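Long-range contacts in uncharacterized HTH-type transcriptional regulator YybR (Bacillus subtilis, PDB 4A5N), which probably binds DNA as a redox-responsive transcriptional regulator of the MarR/DUF24 (HxlR) type, captured here in its reduced form: residues 26-30 / 48-52; 32-36 / 85-91; 41-45 / 57-61. The protein carries 1 engineered substitution. The contacts are given in a common frame with arbitrary orientation. Residues are numbered along the deposited sequence.

Contact 1. Residues 26-30 / 48-52; sequences KWKGI and ICPSI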
loop_
_atom_site.group_PDB
_atom_site.type_symbol
_atom_site.label_atom_id
_atom_site.label_comp_id
_atom_site.label_asym_id
_atom_site.label_seq_id
_atom_site.Cartn_x
_atom_site.Cartn_y
_atom_site.Cartn_z
ATOM N N LYS B 26 7.338 0.841 4.647
ATOM C CA LYS B 26 8.377 -0.082 4.211
ATOM C C LYS B 26 8.375 -1.507 4.822
ATOM O O LYS B 26 8.931 -2.440 4.226
ATOM C CB LYS B 26 9.753 0.585 4.384
ATOM C CG LYS B 26 10.882 -0.316 3.950
ATOM C CD LYS B 26 12.166 0.456 3.666
ATOM C CE LYS B 26 13.093 -0.386 2.816
ATOM N NZ LYS B 26 14.031 0.495 2.064
ATOM N N TRP B 27 7.711 -1.693 5.963
ATOM C CA TRP B 27 7.914 -2.871 6.778
ATOM C C TRP B 27 6.671 -3.646 7.102
ATOM O O TRP B 27 6.738 -4.834 7.311
ATOM C CB TRP B 27 8.536 -2.454 8.094
ATOM C CG TRP B 27 9.754 -1.577 7.968
ATOM C CD1 TRP B 27 9.852 -0.226 8.238
ATOM C CD2 TRP B 27 11.085 -1.986 7.541
ATOM N NE1 TRP B 27 11.141 0.226 8.026
ATOM C CE2 TRP B 27 11.927 -0.792 7.603
ATOM C CE3 TRP B 27 11.648 -3.184 7.132
ATOM C CZ2 TRP B 27 13.256 -0.821 7.252
ATOM C CZ3 TRP B 27 12.998 -3.204 6.796
ATOM C CH2 TRP B 27 13.780 -2.048 6.848
ATOM N N LYS B 28 5.536 -2.996 7.201
ATOM C CA LYS B 28 4.373 -3.712 7.761
ATOM C C LYS B 28 3.939 -4.886 6.900
ATOM O O LYS B 28 3.470 -5.903 7.417
ATOM C CB LYS B 28 3.217 -2.744 8.013
ATOM C CG LYS B 28 3.355 -1.895 9.271
ATOM C CD LYS B 28 2.341 -0.776 9.296
ATOM C CE LYS B 28 2.628 0.240 10.363
ATOM N NZ LYS B 28 1.519 1.210 10.412
ATOM N N GLY B 29 4.004 -4.732 5.584
ATOM C CA GLY B 29 3.635 -5.815 4.665
ATOM C C GLY B 29 4.424 -7.094 4.876
ATOM O O GLY B 29 3.870 -8.202 4.840
ATOM N N ILE B 30 5.737 -6.931 5.070
ATOM C CA ILE B 30 6.650 -8.031 5.304
ATOM C C ILE B 30 6.318 -8.683 6.630
ATOM O O ILE B 30 6.193 -9.905 6.697
ATOM C CB ILE B 30 8.128 -7.543 5.374
ATOM C CG1 ILE B 30 8.583 -6.925 4.061
ATOM C CG2 ILE B 30 9.100 -8.685 5.713
ATOM C CD1 ILE B 30 9.909 -6.194 4.173
ATOM N N ILE B 48 14.189 -11.961 9.542
ATOM C CA ILE B 48 13.428 -11.757 8.294
ATOM C C ILE B 48 13.869 -10.423 7.645
ATOM O O ILE B 48 13.994 -10.361 6.425
ATOM C CB ILE B 48 11.885 -11.893 8.539
ATOM C CG1 ILE B 48 11.549 -13.342 8.915
ATOM C CG2 ILE B 48 11.051 -11.472 7.332
ATOM C CD1 ILE B 48 10.378 -13.463 9.883
ATOM N N CYS B 49 14.168 -9.394 8.443
ATOM C CA CYS B 49 14.563 -8.082 7.886
ATOM C C CYS B 49 15.830 -7.622 8.540
ATOM O O CYS B 49 15.743 -6.878 9.506
ATOM C CB CYS B 49 13.510 -6.987 8.135
ATOM S SG CYS B 49 11.769 -7.417 7.951
ATOM N N PRO B 50 17.008 -8.054 8.033
ATOM C CA PRO B 50 18.256 -7.616 8.664
ATOM C C PRO B 50 18.555 -6.117 8.577
ATOM O O PRO B 50 19.294 -5.625 9.390
ATOM C CB PRO B 50 19.353 -8.423 7.924
ATOM C CG PRO B 50 18.689 -8.935 6.697
ATOM C CD PRO B 50 17.247 -9.115 7.050
ATOM N N SER B 51 17.966 -5.380 7.643
ATOM C CA SER B 51 18.157 -3.936 7.667
ATOM C C SER B 51 17.193 -3.169 8.609
ATOM O O SER B 51 17.412 -1.980 8.821
ATOM C CB SER B 51 18.129 -3.352 6.244
ATOM O OG SER B 51 16.868 -3.548 5.630
ATOM N N ILE B 52 16.150 -3.795 9.183
ATOM C CA ILE B 52 15.294 -3.055 10.155
ATOM C C ILE B 52 16.148 -2.836 11.428
ATOM O O ILE B 52 17.050 -3.657 11.748
ATOM C CB ILE B 52 13.852 -3.691 10.357
ATOM C CG1 ILE B 52 12.836 -2.634 10.832
ATOM C CG2 ILE B 52 13.859 -4.839 11.339
ATOM C CD1 ILE B 52 11.379 -3.122 10.944
#

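Contact 2. Residues 32-36 / 85-91; sequences FYHMI and SLTEFGR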
loop_
_atom_site.group_PDB
_atom_site.type_symbol
_atom_site.label_atom_id
_atom_site.label_comp_id
_atom_site.label_asym_id
_atom_site.label_seq_id
_atom_site.Cartn_x
_atom_site.Cartn_y
_atom_site.Cartn_z
ATOM N N PHE B 32 3.550 -8.564 8.429
ATOM C CA PHE B 32 2.267 -9.188 8.246
ATOM C C PHE B 32 2.363 -10.529 7.537
ATOM O O PHE B 32 1.822 -11.550 8.020
ATOM C CB PHE B 32 1.338 -8.237 7.465
ATOM C CG PHE B 32 -0.076 -8.747 7.340
ATOM C CD1 PHE B 32 -0.368 -9.825 6.517
ATOM C CD2 PHE B 32 -1.086 -8.162 8.064
ATOM C CE1 PHE B 32 -1.669 -10.296 6.418
ATOM C CE2 PHE B 32 -2.397 -8.653 8.011
ATOM C CZ PHE B 32 -2.680 -9.696 7.161
ATOM N N TYR B 33 3.020 -10.544 6.378
ATOM C CA TYR B 33 3.152 -11.749 5.586
ATOM C C TYR B 33 3.712 -12.916 6.395
ATOM O O TYR B 33 3.184 -14.033 6.321
ATOM C CB TYR B 33 3.988 -11.530 4.314
ATOM C CG TYR B 33 4.154 -12.787 3.516
ATOM C CD1 TYR B 33 3.135 -13.258 2.689
ATOM C CD2 TYR B 33 5.309 -13.545 3.622
ATOM C CE1 TYR B 33 3.286 -14.453 1.965
ATOM C CE2 TYR B 33 5.461 -14.728 2.916
ATOM C CZ TYR B 33 4.458 -15.174 2.090
ATOM O OH TYR B 33 4.667 -16.355 1.415
ATOM N N HIS B 34 4.722 -12.628 7.205
ATOM C CA HIS B 34 5.419 -13.648 7.959
ATOM C C HIS B 34 4.628 -14.135 9.163
ATOM O O HIS B 34 4.905 -15.189 9.702
ATOM C CB HIS B 34 6.837 -13.171 8.278
ATOM C CG HIS B 34 7.775 -13.238 7.063
ATOM N ND1 HIS B 34 8.530 -14.333 6.783
ATOM C CD2 HIS B 34 8.040 -12.313 6.037
ATOM C CE1 HIS B 34 9.203 -14.129 5.636
ATOM N NE2 HIS B 34 8.905 -12.897 5.183
ATOM N N MET B 35 3.582 -13.421 9.532
ATOM C CA MET B 35 2.677 -13.938 10.555
ATOM C C MET B 35 1.524 -14.745 9.986
ATOM O O MET B 35 0.760 -15.331 10.768
ATOM C CB MET B 35 2.139 -12.836 11.439
ATOM C CG MET B 35 3.161 -12.280 12.431
ATOM S SD MET B 35 2.576 -10.879 13.428
ATOM C CE MET B 35 2.934 -9.523 12.296
ATOM N N ILE B 36 1.387 -14.790 8.662
ATOM C CA ILE B 36 0.275 -15.532 8.034
ATOM C C ILE B 36 0.321 -17.016 8.455
ATOM O O ILE B 36 -0.713 -17.618 8.772
ATOM C CB ILE B 36 0.296 -15.376 6.491
ATOM C CG1 ILE B 36 -0.149 -13.977 6.047
ATOM C CG2 ILE B 36 -0.581 -16.421 5.808
ATOM C CD1 ILE B 36 -0.141 -13.794 4.556
ATOM N N SER B 85 1.190 -12.096 16.624
ATOM C CA SER B 85 0.346 -12.856 15.719
ATOM C C SER B 85 -0.680 -11.962 15.094
ATOM O O SER B 85 -0.895 -10.810 15.571
ATOM C CB SER B 85 -0.338 -13.962 16.497
ATOM O OG SER B 85 -0.983 -13.449 17.655
ATOM N N LEU B 86 -1.355 -12.478 14.064
ATOM C CA LEU B 86 -2.439 -11.753 13.452
ATOM C C LEU B 86 -3.686 -11.985 14.284
ATOM O O LEU B 86 -3.961 -13.062 14.726
ATOM C CB LEU B 86 -2.684 -12.184 12.009
ATOM C CG LEU B 86 -1.577 -12.052 10.981
ATOM C CD1 LEU B 86 -2.079 -12.548 9.628
ATOM C CD2 LEU B 86 -1.122 -10.584 10.924
ATOM N N THR B 87 -4.437 -10.938 14.495
ATOM C CA THR B 87 -5.748 -11.041 15.096
ATOM C C THR B 87 -6.698 -11.520 13.999
ATOM O O THR B 87 -6.369 -11.453 12.800
ATOM C CB THR B 87 -6.201 -9.661 15.600
ATOM O OG1 THR B 87 -6.327 -8.753 14.497
ATOM C CG2 THR B 87 -5.203 -9.099 16.639
ATOM N N GLU B 88 -7.881 -11.966 14.382
ATOM C CA GLU B 88 -8.921 -12.245 13.415
ATOM C C GLU B 88 -9.219 -11.038 12.500
ATOM O O GLU B 88 -9.408 -11.197 11.313
ATOM C CB GLU B 88 -10.197 -12.754 14.116
ATOM C CG GLU B 88 -10.027 -14.169 14.670
ATOM C CD GLU B 88 -9.331 -15.135 13.686
ATOM O OE1 GLU B 88 -9.879 -15.389 12.577
ATOM O OE2 GLU B 88 -8.207 -15.620 14.005
ATOM N N PHE B 89 -9.224 -9.836 13.053
ATOM C CA PHE B 89 -9.421 -8.635 12.279
ATOM C C PHE B 89 -8.250 -8.468 11.285
ATOM O O PHE B 89 -8.426 -8.258 10.076
ATOM C CB PHE B 89 -9.460 -7.459 13.229
ATOM C CG PHE B 89 -9.708 -6.151 12.563
ATOM C CD1 PHE B 89 -10.806 -5.973 11.721
ATOM C CD2 PHE B 89 -8.850 -5.080 12.770
ATOM C CE1 PHE B 89 -11.039 -4.751 11.100
ATOM C CE2 PHE B 89 -9.091 -3.856 12.161
ATOM C CZ PHE B 89 -10.180 -3.685 11.330
ATOM N N GLY B 90 -7.049 -8.610 11.809
ATOM C CA GLY B 90 -5.847 -8.677 10.958
ATOM C C GLY B 90 -5.931 -9.594 9.737
ATOM O O GLY B 90 -5.529 -9.204 8.641
ATOM N N ARG B 91 -6.393 -10.826 9.945
ATOM C CA ARG B 91 -6.535 -11.838 8.911
ATOM C C ARG B 91 -7.465 -11.400 7.782
ATOM O O ARG B 91 -7.371 -11.949 6.689
ATOM C CB ARG B 91 -7.087 -13.150 9.501
ATOM C CG ARG B 91 -6.207 -13.849 10.518
ATOM C CD ARG B 91 -5.450 -14.976 9.869
ATOM N NE ARG B 91 -4.476 -15.636 10.744
ATOM C CZ ARG B 91 -3.425 -16.290 10.260
ATOM N NH1 ARG B 91 -3.279 -16.404 8.942
ATOM N NH2 ARG B 91 -2.565 -16.877 11.057
HETATM O O HOH W 1 -0.208 -15.082 13.212
#

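Contact 3. Residues 41-45 / 57-61; sequences RFNEF and LTLQL. With BME (beta-mercaptoethanol), chain F.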
loop_
_atom_site.group_PDB
_atom_site.type_symbol
_atom_site.label_atom_id
_atom_site.label_comp_id
_atom_site.label_asym_id
_atom_site.label_seq_id
_atom_site.Cartn_x
_atom_site.Cartn_y
_atom_site.Cartn_z
ATOM N N ARG B 41 8.413 -14.426 17.100
ATOM C CA ARG B 41 9.076 -13.637 18.127
ATOM C C ARG B 41 9.820 -12.505 17.438
ATOM O O ARG B 41 10.123 -12.576 16.257
ATOM C CB ARG B 41 10.034 -14.491 18.977
ATOM C CG ARG B 41 9.434 -15.768 19.545
ATOM C CD ARG B 41 10.469 -16.566 20.307
ATOM N NE ARG B 41 11.541 -17.076 19.437
ATOM C CZ ARG B 41 11.412 -18.145 18.669
ATOM N NH1 ARG B 41 10.275 -18.823 18.656
ATOM N NH2 ARG B 41 12.423 -18.564 17.931
ATOM N N PHE B 42 10.165 -11.492 18.219
ATOM C CA PHE B 42 10.836 -10.290 17.749
ATOM C C PHE B 42 12.118 -10.625 16.991
ATOM O O PHE B 42 12.320 -10.152 15.885
ATOM C CB PHE B 42 11.150 -9.438 18.986
ATOM C CG PHE B 42 11.608 -8.047 18.704
ATOM C CD1 PHE B 42 10.689 -7.031 18.505
ATOM C CD2 PHE B 42 12.977 -7.724 18.756
ATOM C CE1 PHE B 42 11.090 -5.738 18.296
ATOM C CE2 PHE B 42 13.384 -6.422 18.555
ATOM C CZ PHE B 42 12.444 -5.425 18.312
ATOM N N ASN B 43 12.939 -11.483 17.569
ATOM C CA ASN B 43 14.149 -11.974 16.911
ATOM C C ASN B 43 13.938 -12.726 15.581
ATOM O O ASN B 43 14.810 -12.704 14.710
ATOM C CB ASN B 43 14.982 -12.808 17.894
ATOM C CG ASN B 43 15.749 -11.952 18.914
ATOM O OD1 ASN B 43 16.342 -12.483 19.859
ATOM N ND2 ASN B 43 15.709 -10.646 18.749
ATOM N N GLU B 44 12.779 -13.364 15.401
ATOM C CA GLU B 44 12.493 -14.012 14.128
ATOM C C GLU B 44 12.284 -12.966 13.038
ATOM O O GLU B 44 12.692 -13.182 11.902
ATOM C CB GLU B 44 11.273 -14.927 14.220
ATOM C CG GLU B 44 11.470 -16.076 15.185
ATOM C CD GLU B 44 10.327 -17.062 15.217
ATOM O OE1 GLU B 44 9.319 -16.757 15.890
ATOM O OE2 GLU B 44 10.453 -18.158 14.596
ATOM N N PHE B 45 11.636 -11.861 13.403
ATOM C CA PHE B 45 11.407 -10.745 12.495
ATOM C C PHE B 45 12.732 -10.062 12.114
ATOM O O PHE B 45 12.865 -9.660 10.958
ATOM C CB PHE B 45 10.520 -9.678 13.101
ATOM C CG PHE B 45 9.067 -10.055 13.227
ATOM C CD1 PHE B 45 8.339 -10.513 12.136
ATOM C CD2 PHE B 45 8.411 -9.852 14.417
ATOM C CE1 PHE B 45 6.980 -10.794 12.278
ATOM C CE2 PHE B 45 7.056 -10.119 14.558
ATOM C CZ PHE B 45 6.352 -10.577 13.483
ATOM N N LEU B 57 11.504 -1.746 14.290
ATOM C CA LEU B 57 10.667 -2.957 14.375
ATOM C C LEU B 57 9.636 -2.841 15.505
ATOM O O LEU B 57 8.426 -3.186 15.326
ATOM C CB LEU B 57 11.561 -4.192 14.553
ATOM C CG LEU B 57 10.841 -5.552 14.676
ATOM C CD1 LEU B 57 10.006 -5.798 13.415
ATOM C CD2 LEU B 57 11.794 -6.721 14.930
ATOM N N THR B 58 10.085 -2.377 16.675
ATOM C CA THR B 58 9.179 -2.233 17.813
ATOM C C THR B 58 8.055 -1.246 17.469
ATOM O O THR B 58 6.932 -1.490 17.789
ATOM C CB THR B 58 9.910 -1.727 19.090
ATOM O OG1 THR B 58 10.877 -2.687 19.483
ATOM C CG2 THR B 58 8.918 -1.500 20.262
ATOM N N LEU B 59 8.389 -0.132 16.823
ATOM C CA LEU B 59 7.423 0.912 16.466
ATOM C C LEU B 59 6.423 0.400 15.455
ATOM O O LEU B 59 5.202 0.588 15.639
ATOM C CB LEU B 59 8.141 2.155 15.931
ATOM C CG LEU B 59 7.394 3.426 15.483
ATOM C CD1 LEU B 59 6.233 3.781 16.424
ATOM C CD2 LEU B 59 8.412 4.572 15.416
ATOM N N GLN B 60 6.921 -0.273 14.406
ATOM C CA GLN B 60 6.014 -0.827 13.389
ATOM C C GLN B 60 5.056 -1.840 14.006
ATOM O O GLN B 60 3.849 -1.869 13.680
ATOM C CB GLN B 60 6.787 -1.492 12.223
ATOM C CG GLN B 60 7.644 -0.541 11.391
ATOM C CD GLN B 60 6.824 0.479 10.631
ATOM O OE1 GLN B 60 6.038 0.139 9.750
ATOM N NE2 GLN B 60 6.958 1.727 11.013
ATOM N N LEU B 61 5.581 -2.689 14.886
ATOM C CA LEU B 61 4.726 -3.700 15.533
ATOM C C LEU B 61 3.702 -3.049 16.495
ATOM O O LEU B 61 2.588 -3.518 16.592
ATOM C CB LEU B 61 5.574 -4.776 16.252
ATOM C CG LEU B 61 6.334 -5.782 15.380
ATOM C CD1 LEU B 61 7.441 -6.491 16.177
ATOM C CD2 LEU B 61 5.386 -6.800 14.730
HETATM C C1 BME F . 15.624 -15.396 20.141
HETATM C C2 BME F . 15.964 -16.764 19.666
HETATM O O1 BME F . 14.186 -15.340 20.230
HETATM S S2 BME F . 14.795 -17.063 18.324
#

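Contact 1. Residues 26-30 / 48-52
Ile48, the last helical residue of 42-48, opens the contact: its CG2 lies 3.8 Å from CG2 of Ile30 on helix 28-35. At Cys49 the backbone leaves helical geometry (phi/psi -130/85), and its buried side chain fits between two residues of 26-30. The SG is 3.7 Å from Ile30 CG2, and the CB is 4.0 Å from Trp27 CZ3. Cys49 also starts a type I beta turn ending at Ile52, closed by Ile52 N donating to Cys49 O at 3.1 Å. Inside that turn, Ser51 meets the edge of the indole, with its OG near the ring plane and 3.6 Å from Trp27 CH2. Ile52 then covers one face of the ring. Its CG1 stands 3.7 Å from the centroid of the six-membered ring of Trp27, only 8° off the normal, a well-centred CH-pi contact, while its CD1 is 3.6 Å from Trp27 CD2. No hydrogen bond crosses between the segments, so apolar contact dominates the 273 Å² they bury. Trp27, at the N-cap position of helix 28-35, also touches Met56 and Gln60 of helix 54-66, and Ile30 packs on Ser14 of the second subunit, placing the contact beside the dimer interface. The turn joining helices 42-48 and 54-66, packed against the start of helix 28-35, is the connection of a helix-turn-helix motif.

Contact 2. Residues 32-36 / 85-91
Two hydrogen bonds from one guanidinium tie the end of helix 28-35 to the segment following the second wing strand of this winged helix-turn-helix fold. Arg91 NH1 and NH2 both donate to Ile36 O, at 2.8 and 3.0 Å with N-H...O angles of 150° and 140°, and the oxygen lies near the guanidinium plane. NH1 also forms a salt bridge with Glu94. A water adds a second polar link, donating to Met35 O at 2.6 Å and accepting from Leu86 N at 3.0 Å. Within 85-91, Thr87 OG1 caps the following helical turn, accepting from Gly90 N at 2.8 Å. Beneath these bonds, Leu86 of strand 81-86 is the apolar centre: its CG is 3.8 Å from Met35 CB, its CD1 is 4.3 Å from Ile36 CG1, and its CD2 sits over the Phe32 ring, 3.9 Å from the centroid and 21° off the normal. At the edge of the Phe32 ring, CE2 approaches Gly90 O to 3.2 Å.

Contact 3. Residues 41-45 / 57-61
The two helices of the helix-turn-helix motif, 42-48 and 54-66, pack through a buried apolar interface of 271 Å²; in such motifs the second helix usually reads DNA. Leu57 and Leu61, one helical turn apart, meet Phe42 and Phe45. Leu57 CD2 lies over one face of the Phe42 ring, 3.6 Å from its centroid and 12° off the normal, a CH-pi contact, and is 3.7 Å from Phe45 CB. Leu61 reaches both aromatics, with CD1 4.0 Å from Phe42 CD1 and CD2 3.7 Å from Phe45 CE2. The Phe45 side chain also packs on Leu31 and Met35 of helix 28-35. Arg41, at the N-cap position, donates its backbone N to Glu44 OE1 at 2.8 Å (165°), so the Glu44 side chain folds back over the helix start. Arg41 NE donates to O1 of a beta-mercaptoethanol, probably from the crystallisation liquor, at 3.3 Å (158°). Thr58, whose OG1 is hydrogen-bonded to Gln54 O, borders the interface, this hydroxyl oxygen lying 3.3 Å from Phe42 CE1.

All three contacts belong to one winged helix-turn-helix domain. Contacts 1 and 2 share helix 28-35, using its beginning and its end, and their centres are about 15 Å apart. Contact 3 lies about 9 Å from contact 1 and about 14 Å from contact 2, centre to centre. Along the chain, the first segments of contacts 1, 2 and 3 come in turn, followed by the second segments of contacts 1, 3 and 2, so contact 3 falls wholly within the span of contact 2. Direct packing joins them: Ile52 CD1 is 3.5 Å from Leu57 CA, and Met35 CG is 3.8 Å from Phe45 CZ. Helix 28-35 thus connects the helix-turn-helix pair to the wing.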